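Long-range contacts in succinate dehydrogenase subunit A (Mycolicibacterium smegmatis, PDB 7D6V), which probably oxidises succinate to fumarate on its bound FAD, as the flavoprotein of a succinate dehydrogenase that passes electrons to an iron-sulfur subunit and on to quinone: residues Asn578-Cys583 / Pro599-Pro604; Leu81-Met86 / Val396-Ala401; Gly267-Gly272 / Val344-Ala349; Leu257-Ile262 / His366-Leu371. All coordinates share one frame; numbering follows the deposited sequence.

Interaction 1 (Asn578-Cys583 / Pro599-Pro604)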
# COMPACT_ATOMS: atom_id res chain seq x y z
N ASN A 578 -17.47 5.54 36.96
CA ASN A 578 -16.97 6.89 37.14
C ASN A 578 -15.62 6.89 37.86
O ASN A 578 -15.42 7.56 38.87
CB ASN A 578 -18.00 7.74 37.87
CG ASN A 578 -18.38 7.16 39.22
OD1 ASN A 578 -17.82 6.16 39.66
ND2 ASN A 578 -19.33 7.80 39.89
N THR A 579 -14.68 6.11 37.33
CA THR A 579 -13.31 6.07 37.82
C THR A 579 -12.38 5.83 36.64
O THR A 579 -12.60 4.89 35.87
CB THR A 579 -13.13 4.97 38.88
OG1 THR A 579 -14.15 5.09 39.87
CG2 THR A 579 -11.77 5.11 39.55
N LEU A 580 -11.36 6.67 36.50
CA LEU A 580 -10.45 6.60 35.36
C LEU A 580 -9.10 5.99 35.68
O LEU A 580 -8.48 5.43 34.77
CB LEU A 580 -10.23 7.99 34.76
CG LEU A 580 -11.42 8.57 34.01
CD1 LEU A 580 -11.13 9.99 33.57
CD2 LEU A 580 -11.77 7.69 32.83
N LEU A 581 -8.62 6.08 36.92
CA LEU A 581 -7.41 5.39 37.35
C LEU A 581 -6.19 5.88 36.56
O LEU A 581 -5.63 5.19 35.71
CB LEU A 581 -7.64 3.87 37.24
CG LEU A 581 -6.62 2.85 37.68
CD1 LEU A 581 -6.43 3.02 39.16
CD2 LEU A 581 -7.12 1.46 37.37
N VAL A 582 -5.82 7.13 36.85
CA VAL A 582 -4.85 7.91 36.10
C VAL A 582 -3.42 7.60 36.53
O VAL A 582 -3.13 7.48 37.73
CB VAL A 582 -5.15 9.41 36.28
CG1 VAL A 582 -4.12 10.25 35.59
CG2 VAL A 582 -6.53 9.74 35.77
N CYS A 583 -2.51 7.49 35.57
CA CYS A 583 -1.10 7.19 35.82
C CYS A 583 -0.24 8.44 35.74
O CYS A 583 -0.45 9.30 34.88
CB CYS A 583 -0.58 6.15 34.82
SG CYS A 583 -1.56 4.65 34.69
N PRO A 599 -9.32 8.92 40.19
CA PRO A 599 -10.24 10.06 40.16
C PRO A 599 -11.61 9.70 39.59
O PRO A 599 -11.78 8.69 38.90
CB PRO A 599 -9.54 11.06 39.23
CG PRO A 599 -8.73 10.22 38.36
CD PRO A 599 -8.27 9.05 39.18
N GLU A 600 -12.58 10.55 39.89
CA GLU A 600 -13.94 10.38 39.41
C GLU A 600 -14.15 11.12 38.09
O GLU A 600 -13.54 12.16 37.84
CB GLU A 600 -14.96 10.88 40.44
CG GLU A 600 -14.75 10.31 41.83
CD GLU A 600 -14.84 8.80 41.86
OE1 GLU A 600 -15.94 8.26 41.61
OE2 GLU A 600 -13.81 8.15 42.12
N GLN A 601 -15.03 10.57 37.26
CA GLN A 601 -15.38 11.18 35.99
C GLN A 601 -16.41 12.29 36.19
O GLN A 601 -17.09 12.36 37.22
CB GLN A 601 -15.94 10.13 35.02
CG GLN A 601 -14.99 8.99 34.71
CD GLN A 601 -15.39 8.24 33.46
OE1 GLN A 601 -15.41 8.80 32.37
NE2 GLN A 601 -15.71 6.96 33.62
N GLN A 602 -16.52 13.15 35.19
CA GLN A 602 -17.49 14.23 35.21
C GLN A 602 -18.91 13.67 35.15
O GLN A 602 -19.16 12.63 34.54
CB GLN A 602 -17.24 15.19 34.05
CG GLN A 602 -18.15 16.40 34.03
CD GLN A 602 -17.98 17.28 35.26
OE1 GLN A 602 -18.82 17.27 36.15
NE2 GLN A 602 -16.89 18.03 35.30
N VAL A 603 -19.83 14.38 35.80
CA VAL A 603 -21.25 14.03 35.88
C VAL A 603 -21.72 13.52 34.52
O VAL A 603 -21.55 14.22 33.52
CB VAL A 603 -22.08 15.23 36.36
CG1 VAL A 603 -23.56 14.91 36.34
CG2 VAL A 603 -21.64 15.66 37.75
N PRO A 604 -22.33 12.32 34.46
CA PRO A 604 -22.32 11.55 33.20
C PRO A 604 -22.75 12.30 31.95
O PRO A 604 -21.93 12.50 31.06
CB PRO A 604 -23.27 10.38 33.50
CG PRO A 604 -23.94 10.72 34.82
CD PRO A 604 -22.96 11.56 35.55
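Pro-599 opens its segment with the ring packed on Val-582: CG sits 3.4 Å from CG2 of Val-582, and the two side chains cross at about a right angle. Its carbonyl meanwhile reaches the other segment, where Leu-580 N donates to Pro-599 O over 3.2 Å at an N-H...O angle of 155°. The same oxygen also takes a CA-H...O contact from Thr-579, so two neighbouring groups converge on it. Glu-600 comes next; its chain, bent at chi2, brings the carboxylate beside Asn-578. The two side chains cross obliquely, with amide and carboxylate planes 74° apart; OE1 and the amide OD1 are both acceptors, so nothing binds them to each other. The backbone does more: the CA-H of Glu-600 points at Asn-578 O, with CA and O 3.2 Å apart. Gln-601 N adds a weak hydrogen bond to that same carbonyl, 3.4 Å from N to Asn-578 O. Beyond its backbone, Gln-601 places CG 3.7 Å from CG of Leu-580, then runs extended so that CD touches Leu-580 CD2, also at 3.7 Å. CG of Leu-580 stands anti to its own carbonyl carbon (chi1 -71°), which lets the isobutyl group lie across the glutamine chain. Gln-601 NE2 adds a weak bond to Arg-577 O.

The antiparallel pairing prolongs the small hairpin of strands 582-585 and 594-597, in which Val-582 is bonded to Val-597. Leu-580 and Val-582 rest on Glu-395 of strand 383-395, while Leu-581 packs against Gln-556 at the C-terminal end of helix 532-556 and Cys-583 against Cys-549 of the same helix.

Interaction 2 (Leu81-Met86 / Val396-Ala401)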
# COMPACT_ATOMS: atom_id res chain seq x y z
N LEU A 81 -17.97 3.81 29.85
CA LEU A 81 -16.76 4.35 30.44
C LEU A 81 -16.18 5.48 29.59
O LEU A 81 -15.22 6.13 30.01
CB LEU A 81 -15.73 3.23 30.61
CG LEU A 81 -14.44 3.50 31.39
CD1 LEU A 81 -14.75 3.73 32.86
CD2 LEU A 81 -13.46 2.38 31.21
N ASN A 82 -16.76 5.72 28.42
CA ASN A 82 -16.25 6.70 27.48
C ASN A 82 -16.26 8.10 28.07
O ASN A 82 -17.04 8.42 28.98
CB ASN A 82 -17.12 6.71 26.22
CG ASN A 82 -17.27 5.34 25.60
OD1 ASN A 82 -18.21 4.62 25.89
ND2 ASN A 82 -16.37 5.00 24.70
N ASN A 83 -15.38 8.95 27.55
CA ASN A 83 -15.55 10.39 27.70
C ASN A 83 -16.73 10.82 26.85
O ASN A 83 -16.65 10.81 25.62
CB ASN A 83 -14.28 11.13 27.30
CG ASN A 83 -14.21 12.53 27.88
OD1 ASN A 83 -15.22 13.22 28.00
ND2 ASN A 83 -13.01 12.96 28.25
N TRP A 84 -17.84 11.17 27.50
CA TRP A 84 -19.08 11.42 26.77
C TRP A 84 -18.97 12.66 25.88
O TRP A 84 -19.57 12.69 24.80
CB TRP A 84 -20.23 11.58 27.75
CG TRP A 84 -19.99 12.63 28.77
CD1 TRP A 84 -19.38 12.48 29.98
CD2 TRP A 84 -20.35 14.01 28.67
NE1 TRP A 84 -19.35 13.68 30.65
CE2 TRP A 84 -19.94 14.63 29.87
CE3 TRP A 84 -20.99 14.78 27.70
CZ2 TRP A 84 -20.14 15.99 30.11
CZ3 TRP A 84 -21.18 16.12 27.94
CH2 TRP A 84 -20.76 16.71 29.13
N ARG A 85 -18.22 13.67 26.32
CA ARG A 85 -18.02 14.85 25.49
C ARG A 85 -17.27 14.50 24.21
O ARG A 85 -17.65 14.94 23.12
CB ARG A 85 -17.28 15.93 26.28
CG ARG A 85 -17.13 17.25 25.55
CD ARG A 85 -18.45 17.79 25.04
NE ARG A 85 -18.28 19.13 24.49
CZ ARG A 85 -19.08 19.68 23.58
NH1 ARG A 85 -18.83 20.90 23.14
NH2 ARG A 85 -20.11 19.00 23.12
N MET A 86 -16.23 13.68 24.32
CA MET A 86 -15.47 13.28 23.14
C MET A 86 -16.32 12.43 22.21
O MET A 86 -16.27 12.60 20.99
CB MET A 86 -14.21 12.52 23.55
CG MET A 86 -13.06 13.42 23.95
SD MET A 86 -11.65 12.51 24.59
CE MET A 86 -10.83 12.06 23.06
N VAL A 396 -6.79 13.91 27.78
CA VAL A 396 -6.95 15.13 27.00
C VAL A 396 -8.13 15.92 27.56
O VAL A 396 -9.02 15.39 28.23
CB VAL A 396 -7.18 14.84 25.50
CG1 VAL A 396 -6.02 14.09 24.91
CG2 VAL A 396 -8.46 14.06 25.31
N ASP A 397 -8.11 17.22 27.29
CA ASP A 397 -9.33 18.00 27.32
C ASP A 397 -10.18 17.60 26.12
O ASP A 397 -9.65 17.47 25.02
CB ASP A 397 -9.02 19.49 27.29
CG ASP A 397 -10.23 20.34 27.59
OD1 ASP A 397 -10.95 20.72 26.64
OD2 ASP A 397 -10.46 20.64 28.78
N PRO A 398 -11.47 17.32 26.30
CA PRO A 398 -12.27 16.87 25.14
C PRO A 398 -12.35 17.88 24.02
O PRO A 398 -12.19 17.52 22.84
CB PRO A 398 -13.65 16.57 25.76
CG PRO A 398 -13.62 17.14 27.14
CD PRO A 398 -12.20 17.18 27.57
N ASP A 399 -12.57 19.16 24.33
CA ASP A 399 -12.76 20.16 23.28
C ASP A 399 -11.44 20.52 22.61
O ASP A 399 -11.28 20.38 21.40
CB ASP A 399 -13.42 21.41 23.86
CG ASP A 399 -14.86 21.16 24.25
OD1 ASP A 399 -15.10 20.62 25.35
OD2 ASP A 399 -15.76 21.52 23.46
N THR A 400 -10.47 20.99 23.40
CA THR A 400 -9.11 21.18 22.91
C THR A 400 -8.39 19.84 22.94
O THR A 400 -9.04 18.79 22.95
CB THR A 400 -8.38 22.23 23.75
OG1 THR A 400 -8.10 21.70 25.04
CG2 THR A 400 -9.24 23.46 23.90
N ALA A 401 -7.08 19.84 22.86
CA ALA A 401 -6.30 18.63 23.05
C ALA A 401 -5.63 18.64 24.43
O ALA A 401 -5.96 19.45 25.30
CB ALA A 401 -5.30 18.45 21.91
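Met-86 and Pro-398 bring the two backbones closest, with their CA atoms 5.2 Å apart, where the first turn of helix 84-102 meets the loop that leaves strand 383-395. Within the FAD-binding domain, this joins a helix N-terminus, with Asn-83 at its N-cap, to a loop folded by an Asx motif, in which Asp-397 OD1 accepts from the backbone N of Thr-400. Pro-398 is the hub. Arg-85 crosses the proline ring at about a right angle, CB and CG against its CB and CG, with Arg-85 CG 3.6 Å from Pro-398 CB, and Met-86 approaches that same CB through its own CG at 3.7 Å. CG of Arg-85 stands anti to its backbone N (chi1 -175°), which sets that carbon against the proline; the chain then bends at chi2. At the far end, Arg-85 NH1 forms a salt bridge with Asp-399 OD2 at 3.1 Å, using the syn lone pair; the oxygen lies 24° out of the guanidinium plane, and the N-H...O angle of 143° is far from straight. Arg-85 NH2 has a second anionic partner, Glu-88 OE1, so two carboxylates probably share the guanidinium charge. Met-86 also packs on Phe-435 of helix 427-448, and its SD rests 3.6 Å from CG2 of Val-396, with CE close to that methyl too.

Interaction 3 (Gly267-Gly272 / Val344-Ala349)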
# COMPACT_ATOMS: atom_id res chain seq x y z
N GLY A 267 -15.88 -15.10 11.39
CA GLY A 267 -16.56 -15.70 10.26
C GLY A 267 -15.97 -17.05 9.88
O GLY A 267 -16.69 -17.93 9.39
N VAL A 268 -14.67 -17.23 10.10
CA VAL A 268 -14.05 -18.54 9.89
C VAL A 268 -14.63 -19.55 10.87
O VAL A 268 -14.82 -20.73 10.54
CB VAL A 268 -12.52 -18.44 10.02
CG1 VAL A 268 -11.87 -19.77 9.71
CG2 VAL A 268 -12.00 -17.36 9.09
N ARG A 269 -14.92 -19.11 12.10
CA ARG A 269 -15.62 -19.96 13.06
C ARG A 269 -17.11 -20.05 12.78
O ARG A 269 -17.79 -20.86 13.43
CB ARG A 269 -15.37 -19.46 14.48
CG ARG A 269 -14.00 -19.82 15.01
CD ARG A 269 -13.76 -19.22 16.38
NE ARG A 269 -13.39 -17.81 16.29
CZ ARG A 269 -13.87 -16.87 17.09
NH1 ARG A 269 -13.48 -15.61 16.95
NH2 ARG A 269 -14.73 -17.19 18.04
N GLY A 270 -17.63 -19.27 11.84
CA GLY A 270 -18.97 -19.47 11.33
C GLY A 270 -19.03 -20.70 10.45
O GLY A 270 -19.97 -20.90 9.67
N ASP A 271 -18.00 -21.53 10.58
CA ASP A 271 -17.82 -22.82 9.93
C ASP A 271 -17.07 -23.70 10.93
O ASP A 271 -17.09 -23.42 12.14
CB ASP A 271 -17.09 -22.67 8.59
CG ASP A 271 -17.82 -21.76 7.62
OD1 ASP A 271 -17.67 -20.53 7.72
OD2 ASP A 271 -18.56 -22.29 6.76
N GLY A 272 -16.44 -24.76 10.45
CA GLY A 272 -15.66 -25.63 11.33
C GLY A 272 -14.68 -24.89 12.21
O GLY A 272 -13.94 -24.02 11.75
N VAL A 344 -3.34 -22.20 19.10
CA VAL A 344 -4.29 -23.27 18.81
C VAL A 344 -4.39 -23.42 17.29
O VAL A 344 -3.71 -22.73 16.54
CB VAL A 344 -5.67 -23.02 19.45
CG1 VAL A 344 -5.58 -23.14 20.96
CG2 VAL A 344 -6.20 -21.66 19.05
N TYR A 345 -5.25 -24.34 16.85
CA TYR A 345 -5.21 -24.80 15.46
C TYR A 345 -6.24 -24.14 14.55
O TYR A 345 -5.86 -23.52 13.55
CB TYR A 345 -5.34 -26.32 15.43
CG TYR A 345 -4.03 -27.01 15.68
CD1 TYR A 345 -2.89 -26.63 14.99
CD2 TYR A 345 -3.92 -28.01 16.63
CE1 TYR A 345 -1.68 -27.24 15.22
CE2 TYR A 345 -2.70 -28.63 16.87
CZ TYR A 345 -1.59 -28.24 16.16
OH TYR A 345 -0.38 -28.86 16.40
N LEU A 346 -7.53 -24.25 14.86
CA LEU A 346 -8.58 -23.69 14.00
C LEU A 346 -8.50 -24.28 12.58
O LEU A 346 -8.15 -23.61 11.61
CB LEU A 346 -8.51 -22.15 13.97
CG LEU A 346 -9.56 -21.40 13.14
CD1 LEU A 346 -10.90 -21.32 13.84
CD2 LEU A 346 -9.06 -20.01 12.78
N ASP A 347 -8.78 -25.57 12.50
CA ASP A 347 -8.76 -26.28 11.23
C ASP A 347 -10.10 -26.14 10.51
O ASP A 347 -11.15 -26.47 11.07
CB ASP A 347 -8.43 -27.75 11.43
CG ASP A 347 -9.20 -28.38 12.56
OD1 ASP A 347 -9.89 -27.64 13.29
OD2 ASP A 347 -9.12 -29.61 12.72
N ILE A 348 -10.05 -25.64 9.28
CA ILE A 348 -11.20 -25.60 8.39
C ILE A 348 -11.05 -26.56 7.22
O ILE A 348 -11.98 -26.72 6.42
CB ILE A 348 -11.45 -24.16 7.88
CG1 ILE A 348 -12.86 -24.01 7.31
CG2 ILE A 348 -10.43 -23.79 6.84
CD1 ILE A 348 -13.94 -24.27 8.32
N ALA A 349 -9.89 -27.22 7.10
CA ALA A 349 -9.67 -28.15 6.00
C ALA A 349 -10.60 -29.35 6.08
O ALA A 349 -11.27 -29.70 5.10
CB ALA A 349 -8.21 -28.60 5.99
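Ile-348 meets no ring here: its methyl CD1 rests against the backbone of Gly-272, 3.3 Å from Gly-272 N and 3.4 Å from Gly-272 O. The same methyl lies 3.5 Å from CB of Asp-271, so one carbon is held against two successive residues of the turn. CG1 of Ile-348 is anti to its backbone N (chi1 -163°), and chi2 near 62° then sets CD1 against the glycine backbone. Leu-346 makes a second, purely apolar patch by dividing its two methyls: CD1 meets the aliphatic CG of Arg-269 at 3.6 Å, the two chains crossing at about a right angle, and CD2 touches CG1 of Val-268 more loosely at 4.2 Å. No hydrogen bond joins the segments, so the contact rests on van der Waals packing between two irregular loops of the FAD-binding domain. Asp-347 nevertheless secures its loop to the chain just past Gly-272, through a hydrogen bond from Leu-275 N to OD1. Around the contact, Arg-269 and Leu-346 both pack on Thr-251 of strand 246-253, Leu-346 also touches Val-383 of strand 383-395, and Arg-269 reaches Val-325 of helix 322-334.

Interaction 4 (Leu257-Ile262 / His366-Leu371)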
# COMPACT_ATOMS: atom_id res chain seq x y z
N LEU A 257 6.16 -16.83 10.80
CA LEU A 257 6.58 -15.45 11.04
C LEU A 257 6.08 -14.52 9.95
O LEU A 257 5.82 -13.34 10.22
CB LEU A 257 8.10 -15.36 11.17
CG LEU A 257 8.71 -16.16 12.32
CD1 LEU A 257 10.20 -15.93 12.40
CD2 LEU A 257 8.03 -15.81 13.63
N SER A 258 5.93 -15.02 8.72
CA SER A 258 5.41 -14.18 7.64
C SER A 258 4.01 -13.66 7.96
O SER A 258 3.63 -12.58 7.50
CB SER A 258 5.40 -14.96 6.33
OG SER A 258 4.85 -16.25 6.51
N VAL A 259 3.23 -14.41 8.73
CA VAL A 259 1.91 -13.98 9.19
C VAL A 259 1.84 -14.25 10.69
O VAL A 259 1.47 -15.35 11.13
CB VAL A 259 0.77 -14.68 8.43
CG1 VAL A 259 0.72 -14.19 7.00
CG2 VAL A 259 0.98 -16.19 8.40
N LYS A 260 2.19 -13.25 11.49
CA LYS A 260 2.31 -13.44 12.93
C LYS A 260 1.41 -12.52 13.75
O LYS A 260 1.38 -12.64 14.98
CB LYS A 260 3.77 -13.24 13.37
CG LYS A 260 4.13 -13.96 14.66
CD LYS A 260 5.14 -13.17 15.46
CE LYS A 260 5.19 -13.67 16.90
NZ LYS A 260 6.16 -12.89 17.71
N GLY A 261 0.69 -11.61 13.11
CA GLY A 261 -0.25 -10.78 13.84
C GLY A 261 -1.51 -10.54 13.04
O GLY A 261 -2.34 -9.71 13.41
N ILE A 262 -1.66 -11.27 11.93
CA ILE A 262 -2.85 -11.13 11.11
C ILE A 262 -4.05 -11.67 11.87
O ILE A 262 -4.02 -12.79 12.39
CB ILE A 262 -2.65 -11.85 9.76
CG1 ILE A 262 -1.30 -11.47 9.16
CG2 ILE A 262 -3.79 -11.53 8.81
CD1 ILE A 262 -1.25 -10.07 8.59
N HIS A 366 -6.12 -16.59 -0.40
CA HIS A 366 -5.08 -16.15 -1.33
C HIS A 366 -3.89 -15.58 -0.58
O HIS A 366 -2.74 -15.92 -0.86
CB HIS A 366 -5.65 -15.12 -2.30
CG HIS A 366 -6.48 -15.72 -3.40
ND1 HIS A 366 -7.69 -15.19 -3.78
CD2 HIS A 366 -6.26 -16.79 -4.19
CE1 HIS A 366 -8.19 -15.92 -4.77
NE2 HIS A 366 -7.34 -16.90 -5.03
N GLN A 367 -4.16 -14.70 0.40
CA GLN A 367 -3.07 -14.08 1.15
C GLN A 367 -2.25 -15.13 1.88
O GLN A 367 -1.01 -15.10 1.84
CB GLN A 367 -3.64 -13.06 2.13
CG GLN A 367 -2.59 -12.18 2.79
CD GLN A 367 -3.11 -11.50 4.03
OE1 GLN A 367 -4.15 -11.87 4.57
NE2 GLN A 367 -2.38 -10.49 4.50
N PHE A 368 -2.92 -16.07 2.54
CA PHE A 368 -2.18 -17.07 3.31
C PHE A 368 -1.37 -17.98 2.41
O PHE A 368 -0.22 -18.31 2.72
CB PHE A 368 -3.15 -17.88 4.18
CG PHE A 368 -3.45 -17.24 5.50
CD1 PHE A 368 -3.35 -15.87 5.66
CD2 PHE A 368 -3.83 -18.01 6.59
CE1 PHE A 368 -3.62 -15.28 6.88
CE2 PHE A 368 -4.10 -17.42 7.80
CZ PHE A 368 -4.00 -16.06 7.95
N ILE A 369 -1.93 -18.38 1.26
CA ILE A 369 -1.20 -19.29 0.39
C ILE A 369 -0.01 -18.58 -0.25
O ILE A 369 1.06 -19.18 -0.41
CB ILE A 369 -2.14 -19.91 -0.67
CG1 ILE A 369 -1.45 -21.08 -1.37
CG2 ILE A 369 -2.58 -18.90 -1.70
CD1 ILE A 369 -1.18 -22.25 -0.46
N GLU A 370 -0.15 -17.30 -0.60
CA GLU A 370 0.96 -16.61 -1.25
C GLU A 370 2.00 -16.10 -0.26
O GLU A 370 3.12 -15.80 -0.67
CB GLU A 370 0.46 -15.44 -2.10
CG GLU A 370 -0.27 -14.34 -1.35
CD GLU A 370 0.67 -13.30 -0.77
OE1 GLU A 370 1.82 -13.21 -1.23
OE2 GLU A 370 0.25 -12.57 0.16
N LEU A 371 1.66 -15.98 1.02
CA LEU A 371 2.57 -15.38 1.98
C LEU A 371 3.20 -16.38 2.94
O LEU A 371 4.37 -16.23 3.29
CB LEU A 371 1.84 -14.30 2.78
CG LEU A 371 2.70 -13.32 3.58
CD1 LEU A 371 3.76 -12.71 2.68
CD2 LEU A 371 1.83 -12.23 4.17
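Ser-258 OG lies between Leu-371 and a second subunit: it hydrogen-bonds to Gly-30 O of the iron-sulfur subunit and comes within 3.3 Å of Leu-371 O. Its CB is also close to that carbonyl, at 3.5 Å from Leu-371 O. The serine torsion puts OG between the backbone N and the carbonyl carbon (chi1 47°), bringing the hydroxyl to the side where the last turn of helix 362-372 arrives. The larger apolar contact is next door. Val-259 CG1 sits 3.6 Å from CD2 of Leu-371, and the two side chains run antiparallel past one another; CG of Leu-371, anti to its backbone N (chi1 -165°), is thereby set 4.0 Å from Val-259 CG1.

Gln-367, Phe-368 and Leu-371 are spaced to present one flank of the helix to the 257-262 loop. That loop leaves strand 246-253 and enters the region which, in this flavoprotein family, forms the capping domain beside the flavin, consistent with Ile-262 having its side chain about 7 Å from the bound FAD. Ile-262 faces the helix too. Its CG2 approaches the edge of the Phe-368 ring near the ring plane, 4.2 Å from CE1, while CD1 lies 4.3 Å from Gln-367 NE2. Val-259 CG1 meets the same CE1 from an oblique direction at 4.5 Å, so two aliphatic residues share that corner of the ring. Met-253 of strand 246-253 packs on both Val-259 and Phe-368. The iron-sulfur subunit also touches the helix end, where its Arg-77 donates from NE to Glu-370 O and its Cys-74 packs on Leu-371.

Overall arrangement
From the N terminus, residues 81-86 come first and wait until 396-401 to close interaction 2, a loop of over 300 residues within the FAD-binding domain. Inside it, 257-262 opens interaction 4, which closes at 366-371, and inside that again 267-272 pairs with 344-349 in interaction 3; the three are nested and none cross. Interactions 3 and 4 lie 16 Å apart between centres, without touching, on the same side of the chain's centre; of the two, interaction 4 alone meets the iron-sulfur subunit. Interaction 1 follows in series as a short loop in the C-terminal family region, yet touches interaction 2 through Gln-601 on Leu-81, tying that region to the FAD-binding domain, with centres about 40 Å from those of interactions 3 and 4.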